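Local coordinates for galactan 1,3-beta-galactosidase (PDB 7BYT), which probably hydrolyses beta-1,3-linked galactan from the end of the chain as a family 43 glycoside hydrolase, and carries a carbohydrate-binding module that also binds calcium, at residues V80-V85 with Y240-F245; A133-E138 with A150-A155; D157-F162 with T185-G190; I164-A169 with A176-M181; F199-H204 with G280-V285. All coordinates share one frame; numbering follows the deposited sequence. Where two conformers were deposited one is given.

Interaction 1: V80-V85 with Y240-F245; sequences VERPKV and YSQNAF. With GLA (alpha-D-galactopyranose), chain F.
Arg82 reaches from strand 79-88 to strand 242-249 and carries most of the polar contact between them. Its chain is extended from CG to NE, which takes the guanidinium to the backbone of the other strand: NH1 donates to Asn243 O (3.0 Å), in the carbonyl plane and on a lone pair, though the N-H...O angle is only 142°. Two waters extend this link. One accepts hydrogen bonds from Arg82 NH1 and Lys84 NZ and donates to Ala244 O, while the other accepts from Arg82 NH2 and can donate to Gln242 O. Lys84 NZ is held further by Pro83 O (2.9 Å) and by Ala22 O.

Around the galactose, Arg82 NE donates to O3 (3.0 Å) and NH2 to O2 (2.9 Å). Glu81 OE1 accepts from O4 at 2.7 Å and, less closely, from O3. The amide of Gln242 stands nearly upright to the guanidinium, 83° between planes; its NE2 makes a weak bond to O2, and its OE1 accepts from Trp260 and lies 3.0 Å from the galactose O1.

Apolar contact is slight: the bent chain of Lys84 brings CD to the edge of the Phe245 ring, 3.9 Å from CD1.

One guanidinium thus serves sugar and neighbouring strand together, so the hydroxyls O2 and O3 are read by a group whose position the protein backbone and two waters help to fix.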
# COMPACT_ATOMS: atom_id res chain seq x y z
N VAL A 80 15.81 2.10 -8.74
CA VAL A 80 15.12 3.37 -8.49
C VAL A 80 13.85 3.03 -7.73
O VAL A 80 12.99 2.30 -8.25
CB VAL A 80 14.77 4.08 -9.81
CG1 VAL A 80 13.81 5.22 -9.56
CG2 VAL A 80 16.03 4.55 -10.53
N GLU A 81 13.73 3.53 -6.50
CA GLU A 81 12.60 3.16 -5.65
C GLU A 81 11.96 4.38 -5.02
O GLU A 81 12.60 5.42 -4.81
CB GLU A 81 13.05 2.19 -4.54
CG GLU A 81 13.22 0.77 -5.06
CD GLU A 81 13.82 -0.20 -4.05
OE1 GLU A 81 14.15 0.21 -2.91
OE2 GLU A 81 13.98 -1.39 -4.40
N ARG A 82 10.67 4.25 -4.72
CA ARG A 82 9.93 5.21 -3.91
C ARG A 82 10.02 6.65 -4.42
O ARG A 82 10.40 7.56 -3.67
CB ARG A 82 10.35 5.10 -2.45
CG ARG A 82 10.04 3.69 -1.89
CD ARG A 82 10.37 3.54 -0.40
NE ARG A 82 10.04 2.19 0.06
CZ ARG A 82 8.82 1.81 0.44
NH1 ARG A 82 7.82 2.69 0.43
NH2 ARG A 82 8.60 0.57 0.84
N PRO A 83 9.65 6.90 -5.67
CA PRO A 83 9.71 8.27 -6.18
C PRO A 83 8.71 9.16 -5.45
O PRO A 83 7.66 8.71 -4.99
CB PRO A 83 9.29 8.10 -7.65
CG PRO A 83 8.36 6.90 -7.63
CD PRO A 83 9.01 5.97 -6.62
N LYS A 84 9.07 10.43 -5.34
CA LYS A 84 8.22 11.44 -4.71
C LYS A 84 8.40 12.72 -5.50
O LYS A 84 9.50 13.01 -5.96
CB LYS A 84 8.67 11.72 -3.27
CG LYS A 84 8.75 10.47 -2.37
CD LYS A 84 7.35 10.04 -1.91
CE LYS A 84 7.36 8.62 -1.33
NZ LYS A 84 7.30 7.56 -2.37
N VAL A 85 7.32 13.50 -5.66
CA VAL A 85 7.38 14.74 -6.43
C VAL A 85 6.73 15.85 -5.64
O VAL A 85 5.60 15.69 -5.14
CB VAL A 85 6.70 14.60 -7.81
CG1 VAL A 85 6.73 15.94 -8.55
CG2 VAL A 85 7.36 13.52 -8.64
N TYR A 240 -1.13 -6.60 6.18
CA TYR A 240 -0.22 -7.08 5.14
C TYR A 240 0.10 -5.99 4.12
O TYR A 240 -0.30 -6.04 2.95
CB TYR A 240 -0.76 -8.33 4.44
CG TYR A 240 0.26 -9.19 3.72
CD1 TYR A 240 1.46 -8.67 3.21
CD2 TYR A 240 0.04 -10.55 3.58
CE1 TYR A 240 2.38 -9.49 2.55
CE2 TYR A 240 0.95 -11.37 2.93
CZ TYR A 240 2.12 -10.84 2.43
OH TYR A 240 3.01 -11.68 1.81
N SER A 241 0.87 -5.01 4.58
CA SER A 241 1.31 -3.95 3.69
C SER A 241 2.52 -3.25 4.30
O SER A 241 2.92 -3.53 5.43
CB SER A 241 0.18 -2.95 3.39
OG SER A 241 -0.09 -2.16 4.54
N GLN A 242 3.07 -2.33 3.52
CA GLN A 242 4.15 -1.45 3.97
C GLN A 242 3.86 -0.05 3.48
O GLN A 242 3.50 0.13 2.31
CB GLN A 242 5.50 -1.93 3.43
CG GLN A 242 6.67 -1.10 3.94
CD GLN A 242 8.00 -1.53 3.36
OE1 GLN A 242 8.08 -2.05 2.24
NE2 GLN A 242 9.08 -1.31 4.13
N ASN A 243 4.03 0.93 4.34
CA ASN A 243 3.76 2.33 4.01
C ASN A 243 4.43 2.73 2.71
O ASN A 243 5.58 2.33 2.46
CB ASN A 243 4.27 3.23 5.12
CG ASN A 243 3.71 4.62 5.08
OD1 ASN A 243 2.52 4.81 4.87
ND2 ASN A 243 4.58 5.62 5.29
N ALA A 244 3.73 3.57 1.95
CA ALA A 244 4.32 4.18 0.77
C ALA A 244 4.07 5.68 0.75
O ALA A 244 5.00 6.46 0.53
CB ALA A 244 3.79 3.54 -0.53
N PHE A 245 2.83 6.10 0.98
CA PHE A 245 2.50 7.51 0.95
C PHE A 245 1.32 7.78 1.86
O PHE A 245 0.38 6.98 1.90
CB PHE A 245 2.19 8.00 -0.48
CG PHE A 245 2.31 9.47 -0.63
CD1 PHE A 245 3.55 10.04 -0.87
CD2 PHE A 245 1.21 10.29 -0.48
CE1 PHE A 245 3.68 11.41 -0.99
CE2 PHE A 245 1.34 11.67 -0.60
CZ PHE A 245 2.57 12.23 -0.85
C1 GLA F . 11.87 -2.82 1.69
C2 GLA F . 11.95 -1.40 1.16
C3 GLA F . 11.70 -1.44 -0.34
C4 GLA F . 12.78 -2.29 -1.01
C5 GLA F . 12.81 -3.67 -0.36
C6 GLA F . 13.97 -4.52 -0.88
O1 GLA F . 10.58 -3.38 1.40
O2 GLA F . 10.99 -0.61 1.85
O3 GLA F . 11.67 -0.12 -0.90
O4 GLA F . 14.07 -1.65 -0.95
O5 GLA F . 12.91 -3.59 1.07
O6 GLA F . 15.22 -4.03 -0.37
O HOH W 1 7.44 5.48 -0.35
O HOH W 2 5.86 0.09 0.48

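Interaction 2: A133-E138 with A150-A155. With GLA (alpha-D-galactopyranose), chain F.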
# COMPACT_ATOMS: atom_id res chain seq x y z
N ALA A 133 26.16 10.72 3.84
CA ALA A 133 25.72 9.53 4.56
C ALA A 133 24.70 8.74 3.74
O ALA A 133 24.13 9.23 2.75
CB ALA A 133 25.13 9.91 5.92
N ASP A 134 24.46 7.50 4.17
CA ASP A 134 23.55 6.63 3.45
C ASP A 134 22.14 7.21 3.40
O ASP A 134 21.65 7.81 4.36
CB ASP A 134 23.40 5.29 4.17
CG ASP A 134 24.61 4.40 4.06
OD1 ASP A 134 25.57 4.74 3.35
OD2 ASP A 134 24.56 3.34 4.72
N SER A 135 21.46 6.96 2.29
CA SER A 135 20.02 7.12 2.22
C SER A 135 19.48 5.94 1.43
O SER A 135 19.92 5.69 0.30
CB SER A 135 19.66 8.45 1.56
OG SER A 135 18.26 8.62 1.45
N ARG A 136 18.57 5.17 2.03
CA ARG A 136 17.88 4.10 1.32
C ARG A 136 16.41 4.45 1.19
O ARG A 136 16.08 5.36 0.42
CB ARG A 136 18.19 2.72 1.94
CG ARG A 136 19.64 2.30 1.66
CD ARG A 136 20.01 0.96 2.29
NE ARG A 136 21.36 0.53 1.91
CZ ARG A 136 22.46 0.92 2.55
NH1 ARG A 136 22.38 1.76 3.58
NH2 ARG A 136 23.64 0.48 2.15
N ASP A 137 15.50 3.79 1.91
CA ASP A 137 14.11 4.24 1.85
C ASP A 137 14.03 5.71 2.21
O ASP A 137 14.68 6.17 3.16
CB ASP A 137 13.25 3.47 2.85
CG ASP A 137 12.82 2.12 2.36
OD1 ASP A 137 13.43 1.59 1.40
OD2 ASP A 137 11.90 1.55 2.98
N GLU A 138 13.23 6.46 1.45
CA GLU A 138 13.12 7.90 1.68
C GLU A 138 11.72 8.37 1.35
O GLU A 138 10.93 7.69 0.69
CB GLU A 138 14.17 8.72 0.90
CG GLU A 138 14.24 8.40 -0.60
CD GLU A 138 12.95 8.62 -1.36
OE1 GLU A 138 12.58 7.70 -2.11
OE2 GLU A 138 12.33 9.70 -1.26
N ALA A 150 11.04 22.21 2.49
CA ALA A 150 10.93 20.78 2.25
C ALA A 150 12.06 20.02 2.95
O ALA A 150 13.11 20.59 3.29
CB ALA A 150 10.94 20.46 0.75
N TYR A 151 11.83 18.72 3.14
CA TYR A 151 12.66 17.88 3.99
C TYR A 151 12.76 16.49 3.37
O TYR A 151 11.78 15.96 2.83
CB TYR A 151 12.05 17.73 5.39
CG TYR A 151 11.98 19.04 6.15
CD1 TYR A 151 10.94 19.93 5.93
CD2 TYR A 151 12.97 19.39 7.06
CE1 TYR A 151 10.89 21.15 6.59
CE2 TYR A 151 12.93 20.60 7.73
CZ TYR A 151 11.89 21.47 7.50
OH TYR A 151 11.84 22.68 8.18
N LEU A 152 13.95 15.90 3.48
CA LEU A 152 14.16 14.50 3.15
C LEU A 152 14.00 13.69 4.43
O LEU A 152 14.57 14.04 5.47
CB LEU A 152 15.58 14.28 2.60
CG LEU A 152 15.88 12.85 2.15
CD1 LEU A 152 15.09 12.50 0.90
CD2 LEU A 152 17.38 12.68 1.90
N LEU A 153 13.21 12.62 4.36
CA LEU A 153 13.04 11.68 5.45
C LEU A 153 13.69 10.39 4.97
O LEU A 153 13.33 9.90 3.90
CB LEU A 153 11.55 11.43 5.69
CG LEU A 153 10.59 12.61 5.49
CD1 LEU A 153 9.17 12.14 5.76
CD2 LEU A 153 10.93 13.78 6.40
N TYR A 154 14.64 9.85 5.73
CA TYR A 154 15.43 8.77 5.13
C TYR A 154 16.07 7.83 6.14
O TYR A 154 16.58 8.25 7.18
CB TYR A 154 16.50 9.32 4.18
CG TYR A 154 17.48 10.35 4.75
CD1 TYR A 154 17.05 11.61 5.16
CD2 TYR A 154 18.85 10.07 4.81
CE1 TYR A 154 17.95 12.56 5.63
CE2 TYR A 154 19.76 11.01 5.29
CZ TYR A 154 19.31 12.25 5.68
OH TYR A 154 20.20 13.20 6.15
N ALA A 155 16.08 6.54 5.78
CA ALA A 155 16.80 5.51 6.52
C ALA A 155 18.28 5.63 6.17
O ALA A 155 18.66 5.53 5.00
CB ALA A 155 16.29 4.13 6.11
C1 GLA F . 11.87 -2.82 1.69
C2 GLA F . 11.95 -1.40 1.16
C3 GLA F . 11.70 -1.44 -0.34
C4 GLA F . 12.78 -2.29 -1.01
C5 GLA F . 12.81 -3.67 -0.36
C6 GLA F . 13.97 -4.52 -0.88
O1 GLA F . 10.58 -3.38 1.40
O2 GLA F . 10.99 -0.61 1.85
O3 GLA F . 11.67 -0.12 -0.90
O4 GLA F . 14.07 -1.65 -0.95
O5 GLA F . 12.91 -3.59 1.07
O6 GLA F . 15.22 -4.03 -0.37
O HOH W 3 20.21 3.15 4.96
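Two adjoining strands of an antiparallel four-stranded sheet, one blade of the five-bladed beta-propeller of family 43, begin to pair here, where the loop before strand 138-142 meets strand 150-156 beside the sugar site. Two backbone bonds hold the loop: Arg136 N to Ala155 O and Ala155 N to Asp137 O, both 3.0 Å and fairly straight. Beyond them Glu138 and Tyr154 form a non-hydrogen-bonded pair, with Glu138 CA close against Leu153 O.

The Tyr154 ring lies beside the incoming loop. Asp134 O approaches its edge in the ring plane, 3.6 Å from CD2, and Ser135 OG, turned anti to its own backbone N (chi1 178°), sits 3.3 Å from Tyr154 CB. Leu152 CD1 packs on Glu138 CB from the same strand as Tyr154.

Arg136 runs away from this packing to a salt bridge with Asp134, meeting OD2 from above the carboxylate plane; Lys129 and Tyr105 are further partners of the pair. A water joins Arg136 NH1 to Ala155 O, weakly on the carbonyl side. With the loop held at Ala155, Asp137 faces the galactose, whose O2 donates to Asp137 OD2 at 2.6 Å.

Interaction 3: D157-F162 with T185-G190; sequences DNNQNF and TLEAPG. With GLA (alpha-D-galactopyranose), chain F.
At the rim of the galactose site, a type I' turn from Asp157 to Gln160 comes up against the segment that carries Glu187 beside the sugar. The backbones meet once by hydrogen bond, Thr185 N to Gln160 O (3.1 Å, 170° at the hydrogen), with the donor above the carbonyl plane. Next to it Thr185 CA points its hydrogen at Asn159 O, and a water bridges Asn159 O to Leu186 O.

Gln160 folds back at chi2 (-48°), which lets NE2 bond straight to Asn158 O in the amide plane and lays OE1 alongside Thr185 CG2, 3.3 Å away. Deeper in, the ring of Phe162 stands across Leu186, with Phe162 CD1 3.9 Å from Leu186 CB. Its far end presses on Pro189, Phe162 CZ lying 3.4 Å from Pro189 CB; Leu153 packs on both Phe162 and Pro189.

The polar side faces the ligand. A second water donates to Asn159 OD1 and to Glu187 OE1, tying the turn to the extended Glu187 chain, whose OE2 lies 3.5 Å from C1 of the galactose. Asp137 lies close to the same carboxylate. Acidic side chains lining a sugar pocket at the centre of a five-bladed beta-propeller are characteristic of family 43 glycoside hydrolases.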
# COMPACT_ATOMS: atom_id res chain seq x y z
N ASP A 157 22.67 5.10 7.63
CA ASP A 157 23.63 4.23 8.35
C ASP A 157 23.20 2.77 8.33
O ASP A 157 22.95 2.14 9.36
CB ASP A 157 23.88 4.74 9.77
CG ASP A 157 24.39 6.17 9.77
OD1 ASP A 157 25.35 6.45 9.02
OD2 ASP A 157 23.80 7.01 10.48
N ASN A 158 23.16 2.22 7.12
CA ASN A 158 22.75 0.83 6.91
C ASN A 158 21.42 0.54 7.59
O ASN A 158 21.23 -0.49 8.24
CB ASN A 158 23.86 -0.13 7.31
CG ASN A 158 24.98 -0.13 6.30
OD1 ASN A 158 24.74 -0.23 5.10
ND2 ASN A 158 26.22 0.01 6.77
N ASN A 159 20.50 1.49 7.45
CA ASN A 159 19.12 1.43 7.92
C ASN A 159 18.96 1.57 9.42
O ASN A 159 17.82 1.53 9.90
CB ASN A 159 18.35 0.19 7.41
CG ASN A 159 18.16 0.21 5.91
OD1 ASN A 159 18.15 1.27 5.28
ND2 ASN A 159 18.01 -0.97 5.32
N GLN A 160 20.04 1.74 10.17
CA GLN A 160 19.91 1.76 11.62
C GLN A 160 19.38 3.09 12.15
O GLN A 160 18.66 3.09 13.15
CB GLN A 160 21.26 1.43 12.28
CG GLN A 160 21.82 0.06 11.89
CD GLN A 160 20.79 -1.06 11.99
OE1 GLN A 160 20.40 -1.45 13.09
NE2 GLN A 160 20.32 -1.56 10.83
N ASN A 161 19.70 4.20 11.49
CA ASN A 161 19.43 5.53 12.04
C ASN A 161 18.54 6.30 11.09
O ASN A 161 18.90 6.49 9.92
CB ASN A 161 20.74 6.30 12.26
CG ASN A 161 21.71 5.54 13.15
OD1 ASN A 161 21.31 4.79 14.05
ND2 ASN A 161 23.00 5.73 12.89
N PHE A 162 17.40 6.77 11.60
CA PHE A 162 16.40 7.43 10.77
C PHE A 162 16.58 8.94 10.85
O PHE A 162 16.56 9.51 11.94
CB PHE A 162 14.97 7.05 11.16
CG PHE A 162 13.98 7.63 10.23
CD1 PHE A 162 13.76 7.04 9.00
CD2 PHE A 162 13.33 8.81 10.54
CE1 PHE A 162 12.88 7.59 8.09
CE2 PHE A 162 12.44 9.38 9.63
CZ PHE A 162 12.23 8.76 8.40
N THR A 185 15.84 1.74 13.25
CA THR A 185 15.57 0.78 12.16
C THR A 185 14.22 1.03 11.49
O THR A 185 13.41 0.12 11.30
CB THR A 185 15.73 -0.69 12.59
OG1 THR A 185 14.74 -1.03 13.57
CG2 THR A 185 17.12 -0.94 13.16
N LEU A 186 14.00 2.29 11.10
CA LEU A 186 12.77 2.67 10.42
C LEU A 186 13.00 2.78 8.92
O LEU A 186 14.05 3.25 8.46
CB LEU A 186 12.27 4.03 10.93
CG LEU A 186 11.87 4.06 12.40
CD1 LEU A 186 11.49 5.48 12.77
CD2 LEU A 186 10.70 3.11 12.67
N GLU A 187 12.01 2.38 8.14
CA GLU A 187 12.04 2.64 6.71
C GLU A 187 10.63 2.98 6.23
O GLU A 187 9.74 3.27 7.04
CB GLU A 187 12.81 1.57 5.92
CG GLU A 187 12.23 0.21 6.00
CD GLU A 187 12.95 -0.85 5.12
OE1 GLU A 187 14.06 -0.64 4.57
OE2 GLU A 187 12.37 -1.93 5.00
N ALA A 188 10.46 3.05 4.92
CA ALA A 188 9.19 3.42 4.28
C ALA A 188 8.50 4.61 4.96
O ALA A 188 7.32 4.53 5.31
CB ALA A 188 8.25 2.20 4.24
N PRO A 189 9.18 5.74 5.13
CA PRO A 189 8.58 6.86 5.86
C PRO A 189 7.61 7.69 5.03
O PRO A 189 7.65 7.73 3.79
CB PRO A 189 9.80 7.72 6.21
CG PRO A 189 10.73 7.50 5.03
CD PRO A 189 10.58 6.03 4.75
N GLY A 190 6.73 8.39 5.75
CA GLY A 190 5.98 9.51 5.22
C GLY A 190 5.59 10.40 6.38
O GLY A 190 5.52 9.94 7.52
C1 GLA F . 11.87 -2.82 1.69
C2 GLA F . 11.95 -1.40 1.16
C3 GLA F . 11.70 -1.44 -0.34
C4 GLA F . 12.78 -2.29 -1.01
C5 GLA F . 12.81 -3.67 -0.36
C6 GLA F . 13.97 -4.52 -0.88
O1 GLA F . 10.58 -3.38 1.40
O2 GLA F . 10.99 -0.61 1.85
O3 GLA F . 11.67 -0.12 -0.90
O4 GLA F . 14.07 -1.65 -0.95
O5 GLA F . 12.91 -3.59 1.07
O6 GLA F . 15.22 -4.03 -0.37
O HOH W 4 15.78 1.54 3.78
O HOH W 5 16.24 4.01 9.92

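Interaction 4: I164-A169 with A176-M181; sequences ISRLDA and AQVSVM
Strands 161-167 and 174-181 run antiparallel as a hairpin, 154° between their short axes, and a classic beta bulge puts Val178 and Ser179 both opposite Ile164. Ile164 O therefore accepts twice, from Val178 N (2.9 Å) and Ser179 N (3.1 Å), while Ile164 N returns a nearly straight bond to Ser179 O; beyond the bulge Arg166 N bonds to Ala176 O.

On the face bearing Ile164 and Ser179, Ile164 CB and CD1 both lie 3.6 Å from Ser179 OG, whose polar partner is Leu221 O. Arg166, in the one of its two conformers described here, has CG anti to N (chi1 -167°) and a bend at chi3; it crosses Val178 at about a right angle and sets one guanidinium face over CG2, 3.8 Å above the plane, with NE bonded to Tyr151. On the other face Ser165 OG rests 3.5 Å from Gln177 CA and is bonded to Tyr154.

The doubled acceptor satisfies both amides of the bulge, and Ser165 ties this outer hairpin to strand 150-156, as Arg166 may also do.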
# COMPACT_ATOMS: atom_id res chain seq x y z
N ILE A 164 15.89 13.05 9.43
CA ILE A 164 15.12 14.09 8.77
C ILE A 164 16.06 15.26 8.55
O ILE A 164 16.72 15.71 9.50
CB ILE A 164 13.90 14.52 9.61
CG1 ILE A 164 12.96 13.33 9.82
CG2 ILE A 164 13.18 15.72 8.95
CD1 ILE A 164 11.85 13.59 10.82
N SER A 165 16.16 15.73 7.31
CA SER A 165 17.05 16.83 6.98
C SER A 165 16.38 17.79 6.01
O SER A 165 15.54 17.39 5.20
CB SER A 165 18.41 16.35 6.45
OG SER A 165 18.99 15.40 7.33
N ARG A 166 16.76 19.06 6.11
CA ARG A 166 16.12 20.12 5.33
C ARG A 166 16.76 20.24 3.95
O ARG A 166 17.98 20.13 3.79
CB ARG A 166 16.24 21.45 6.08
CG ARG A 166 15.35 22.56 5.52
CD ARG A 166 15.35 23.75 6.49
NE ARG A 166 14.61 23.46 7.72
CZ ARG A 166 15.14 23.43 8.94
NH1 ARG A 166 16.43 23.68 9.12
NH2 ARG A 166 14.38 23.14 9.99
N LEU A 167 15.91 20.49 2.95
CA LEU A 167 16.36 20.75 1.59
C LEU A 167 16.60 22.24 1.37
O LEU A 167 16.03 23.09 2.06
CB LEU A 167 15.31 20.28 0.59
CG LEU A 167 14.83 18.84 0.70
CD1 LEU A 167 13.98 18.54 -0.53
CD2 LEU A 167 16.02 17.91 0.77
N ASP A 168 17.42 22.55 0.37
CA ASP A 168 17.63 23.94 -0.02
C ASP A 168 16.39 24.49 -0.73
O ASP A 168 15.37 23.81 -0.91
CB ASP A 168 18.93 24.10 -0.81
CG ASP A 168 18.91 23.44 -2.19
OD1 ASP A 168 17.84 23.06 -2.69
OD2 ASP A 168 20.00 23.31 -2.78
N ALA A 169 16.48 25.76 -1.15
CA ALA A 169 15.32 26.45 -1.70
C ALA A 169 14.96 25.97 -3.10
O ALA A 169 13.85 26.26 -3.57
CB ALA A 169 15.55 27.96 -1.73
N ALA A 176 21.03 20.57 5.79
CA ALA A 176 21.19 20.59 7.24
C ALA A 176 20.41 19.44 7.85
O ALA A 176 19.27 19.19 7.47
CB ALA A 176 20.69 21.91 7.84
N GLN A 177 21.03 18.74 8.80
CA GLN A 177 20.30 17.73 9.55
C GLN A 177 19.37 18.41 10.53
O GLN A 177 19.70 19.46 11.11
CB GLN A 177 21.27 16.90 10.39
CG GLN A 177 22.18 16.03 9.61
CD GLN A 177 22.89 15.02 10.48
OE1 GLN A 177 22.33 13.99 10.84
NE2 GLN A 177 24.14 15.32 10.82
N VAL A 178 18.19 17.82 10.73
CA VAL A 178 17.16 18.38 11.59
C VAL A 178 16.88 17.47 12.77
O VAL A 178 16.82 17.92 13.92
CB VAL A 178 15.87 18.68 10.79
CG1 VAL A 178 14.79 19.22 11.69
CG2 VAL A 178 16.18 19.69 9.67
N SER A 179 16.73 16.17 12.53
CA SER A 179 16.60 15.22 13.62
C SER A 179 17.11 13.86 13.18
O SER A 179 17.20 13.56 11.98
CB SER A 179 15.17 15.15 14.18
OG SER A 179 14.27 14.75 13.18
N VAL A 180 17.50 13.06 14.16
CA VAL A 180 17.89 11.68 13.92
C VAL A 180 17.31 10.82 15.03
O VAL A 180 17.27 11.24 16.19
CB VAL A 180 19.42 11.50 13.81
CG1 VAL A 180 20.11 12.08 15.02
CG2 VAL A 180 19.80 10.04 13.60
N MET A 181 16.82 9.64 14.67
CA MET A 181 16.42 8.61 15.61
C MET A 181 17.44 7.48 15.49
O MET A 181 17.33 6.63 14.60
CB MET A 181 15.01 8.12 15.30
CG MET A 181 14.00 9.25 15.20
SD MET A 181 12.38 8.66 14.67
CE MET A 181 11.91 7.77 16.14

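Interaction 5: F199-H204 with G280-V285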
# COMPACT_ATOMS: atom_id res chain seq x y z
N PHE A 199 3.18 14.20 11.87
CA PHE A 199 3.00 12.77 12.12
C PHE A 199 3.86 11.98 11.14
O PHE A 199 3.62 12.04 9.93
CB PHE A 199 1.53 12.37 12.00
CG PHE A 199 0.68 12.88 13.12
CD1 PHE A 199 0.12 14.16 13.07
CD2 PHE A 199 0.48 12.11 14.24
CE1 PHE A 199 -0.64 14.64 14.11
CE2 PHE A 199 -0.30 12.58 15.31
CZ PHE A 199 -0.85 13.84 15.24
N LEU A 200 4.84 11.26 11.66
CA LEU A 200 5.67 10.37 10.87
C LEU A 200 5.08 8.97 10.92
O LEU A 200 4.79 8.46 12.00
CB LEU A 200 7.09 10.35 11.44
CG LEU A 200 8.06 9.28 10.90
CD1 LEU A 200 8.44 9.56 9.44
CD2 LEU A 200 9.31 9.22 11.78
N ILE A 201 4.88 8.37 9.75
CA ILE A 201 4.47 6.97 9.61
C ILE A 201 5.64 6.22 8.98
O ILE A 201 6.25 6.70 8.02
CB ILE A 201 3.23 6.84 8.71
CG1 ILE A 201 2.15 7.86 9.08
CG2 ILE A 201 2.74 5.39 8.63
CD1 ILE A 201 1.51 7.62 10.39
N ALA A 202 5.96 5.04 9.52
CA ALA A 202 7.10 4.29 9.02
C ALA A 202 6.93 2.82 9.36
O ALA A 202 6.20 2.44 10.29
CB ALA A 202 8.41 4.81 9.63
N SER A 203 7.64 1.98 8.61
CA SER A 203 7.76 0.57 8.94
C SER A 203 9.08 0.33 9.65
O SER A 203 9.96 1.19 9.70
CB SER A 203 7.71 -0.29 7.68
OG SER A 203 8.93 -0.24 6.95
N HIS A 204 9.21 -0.85 10.23
CA HIS A 204 10.53 -1.32 10.63
C HIS A 204 11.18 -2.02 9.44
O HIS A 204 10.67 -1.99 8.32
CB HIS A 204 10.48 -2.11 11.93
CG HIS A 204 10.46 -1.24 13.15
ND1 HIS A 204 11.55 -0.53 13.58
CD2 HIS A 204 9.46 -0.96 14.03
CE1 HIS A 204 11.24 0.15 14.68
NE2 HIS A 204 9.97 -0.10 14.97
N GLY A 280 -7.10 11.59 17.57
CA GLY A 280 -5.98 12.48 17.71
C GLY A 280 -4.72 11.97 17.07
O GLY A 280 -3.74 12.72 16.97
N ALA A 281 -4.71 10.72 16.63
CA ALA A 281 -3.54 10.10 16.03
C ALA A 281 -4.02 9.22 14.89
O ALA A 281 -5.19 8.83 14.86
CB ALA A 281 -2.85 9.22 17.08
N PRO A 282 -3.14 8.89 13.95
CA PRO A 282 -3.58 8.12 12.76
C PRO A 282 -3.83 6.65 13.10
O PRO A 282 -2.99 6.00 13.73
CB PRO A 282 -2.41 8.28 11.79
CG PRO A 282 -1.21 8.49 12.67
CD PRO A 282 -1.72 9.28 13.85
N GLN A 283 -4.98 6.14 12.67
CA GLN A 283 -5.31 4.72 12.81
C GLN A 283 -5.94 4.24 11.50
O GLN A 283 -6.86 4.87 10.99
CB GLN A 283 -6.30 4.51 13.97
CG GLN A 283 -5.74 4.98 15.31
CD GLN A 283 -4.70 4.02 15.89
OE1 GLN A 283 -5.06 2.97 16.44
NE2 GLN A 283 -3.43 4.37 15.78
N ILE A 284 -5.42 3.15 10.95
CA ILE A 284 -6.01 2.60 9.73
C ILE A 284 -7.44 2.15 10.01
O ILE A 284 -7.70 1.48 11.02
CB ILE A 284 -5.15 1.45 9.18
CG1 ILE A 284 -3.89 2.00 8.50
CG2 ILE A 284 -5.97 0.57 8.21
CD1 ILE A 284 -2.90 0.92 8.05
N VAL A 285 -8.36 2.53 9.13
CA VAL A 285 -9.70 1.96 9.07
C VAL A 285 -9.63 0.80 8.09
O VAL A 285 -9.37 1.01 6.90
CB VAL A 285 -10.73 2.99 8.60
CG1 VAL A 285 -12.13 2.37 8.60
CG2 VAL A 285 -10.70 4.23 9.48
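Phe199 and Ile201, two residues apart on strand 197-204, point their side chains at Pro282 in the segment leading into strand 283-284. Phe199 has CG beside its backbone N (chi1 -71°), and one side of its ring runs along the incoming chain: CD2 lies 3.6 Å from Pro282 CD, CE2 is 4.1 Å from Ala281 CA, and CZ is 3.5 Å from Gly280 O. The ring and the proline cross at a slant rather than stacking. Phe277 meets the same phenylalanine ring edge-to-face.

Ile201, given in one of two deposited conformers, has both torsions on the negative side (chi1 -46°, chi2 -69°). In this conformer CD1 reaches Pro282 CG at 3.7 Å, the two side chains sliding past each other in opposite directions; the contact may not hold in the other. Pro282 meets the phenylalanine with CD and the isoleucine with CG. Trp215 touches Ile201, Ala281 and Pro282, and Leu275 also packs on the proline.

Contact between the segments is by carbon packing, apart from the carbonyl of Gly280 near the ring. Gly280 has a backbone conformation that calls for glycine, since a CB would press on the preceding carbonyl O. Apolar side chains here pack an inner strand of one blade against the segment leading into the outermost strand of another sheet, within the five-bladed propeller of family 43.

Interactions 1, 2 and 3 converge on the galactose, their centres 8 to 13 Å apart. Arg82 NE lies 3.5 Å from Asp137 OD2, a long, weak ion pair between interactions 1 and 2. Asp137 OD2 also meets Ala188 N (2.8 Å), joining interaction 2 to interaction 3, while Ala188 O probably accepts from Asn243 ND2 of interaction 1. Interaction 4 extends the sheet of interactions 2 and 3 outward, about 20 Å between its centre and that of interaction 1. Interaction 5 backs the site through the next sheet: Ser203 OG holds Gln242 NE2 (3.0 Å), and Ile201 N pairs with Gly190 O.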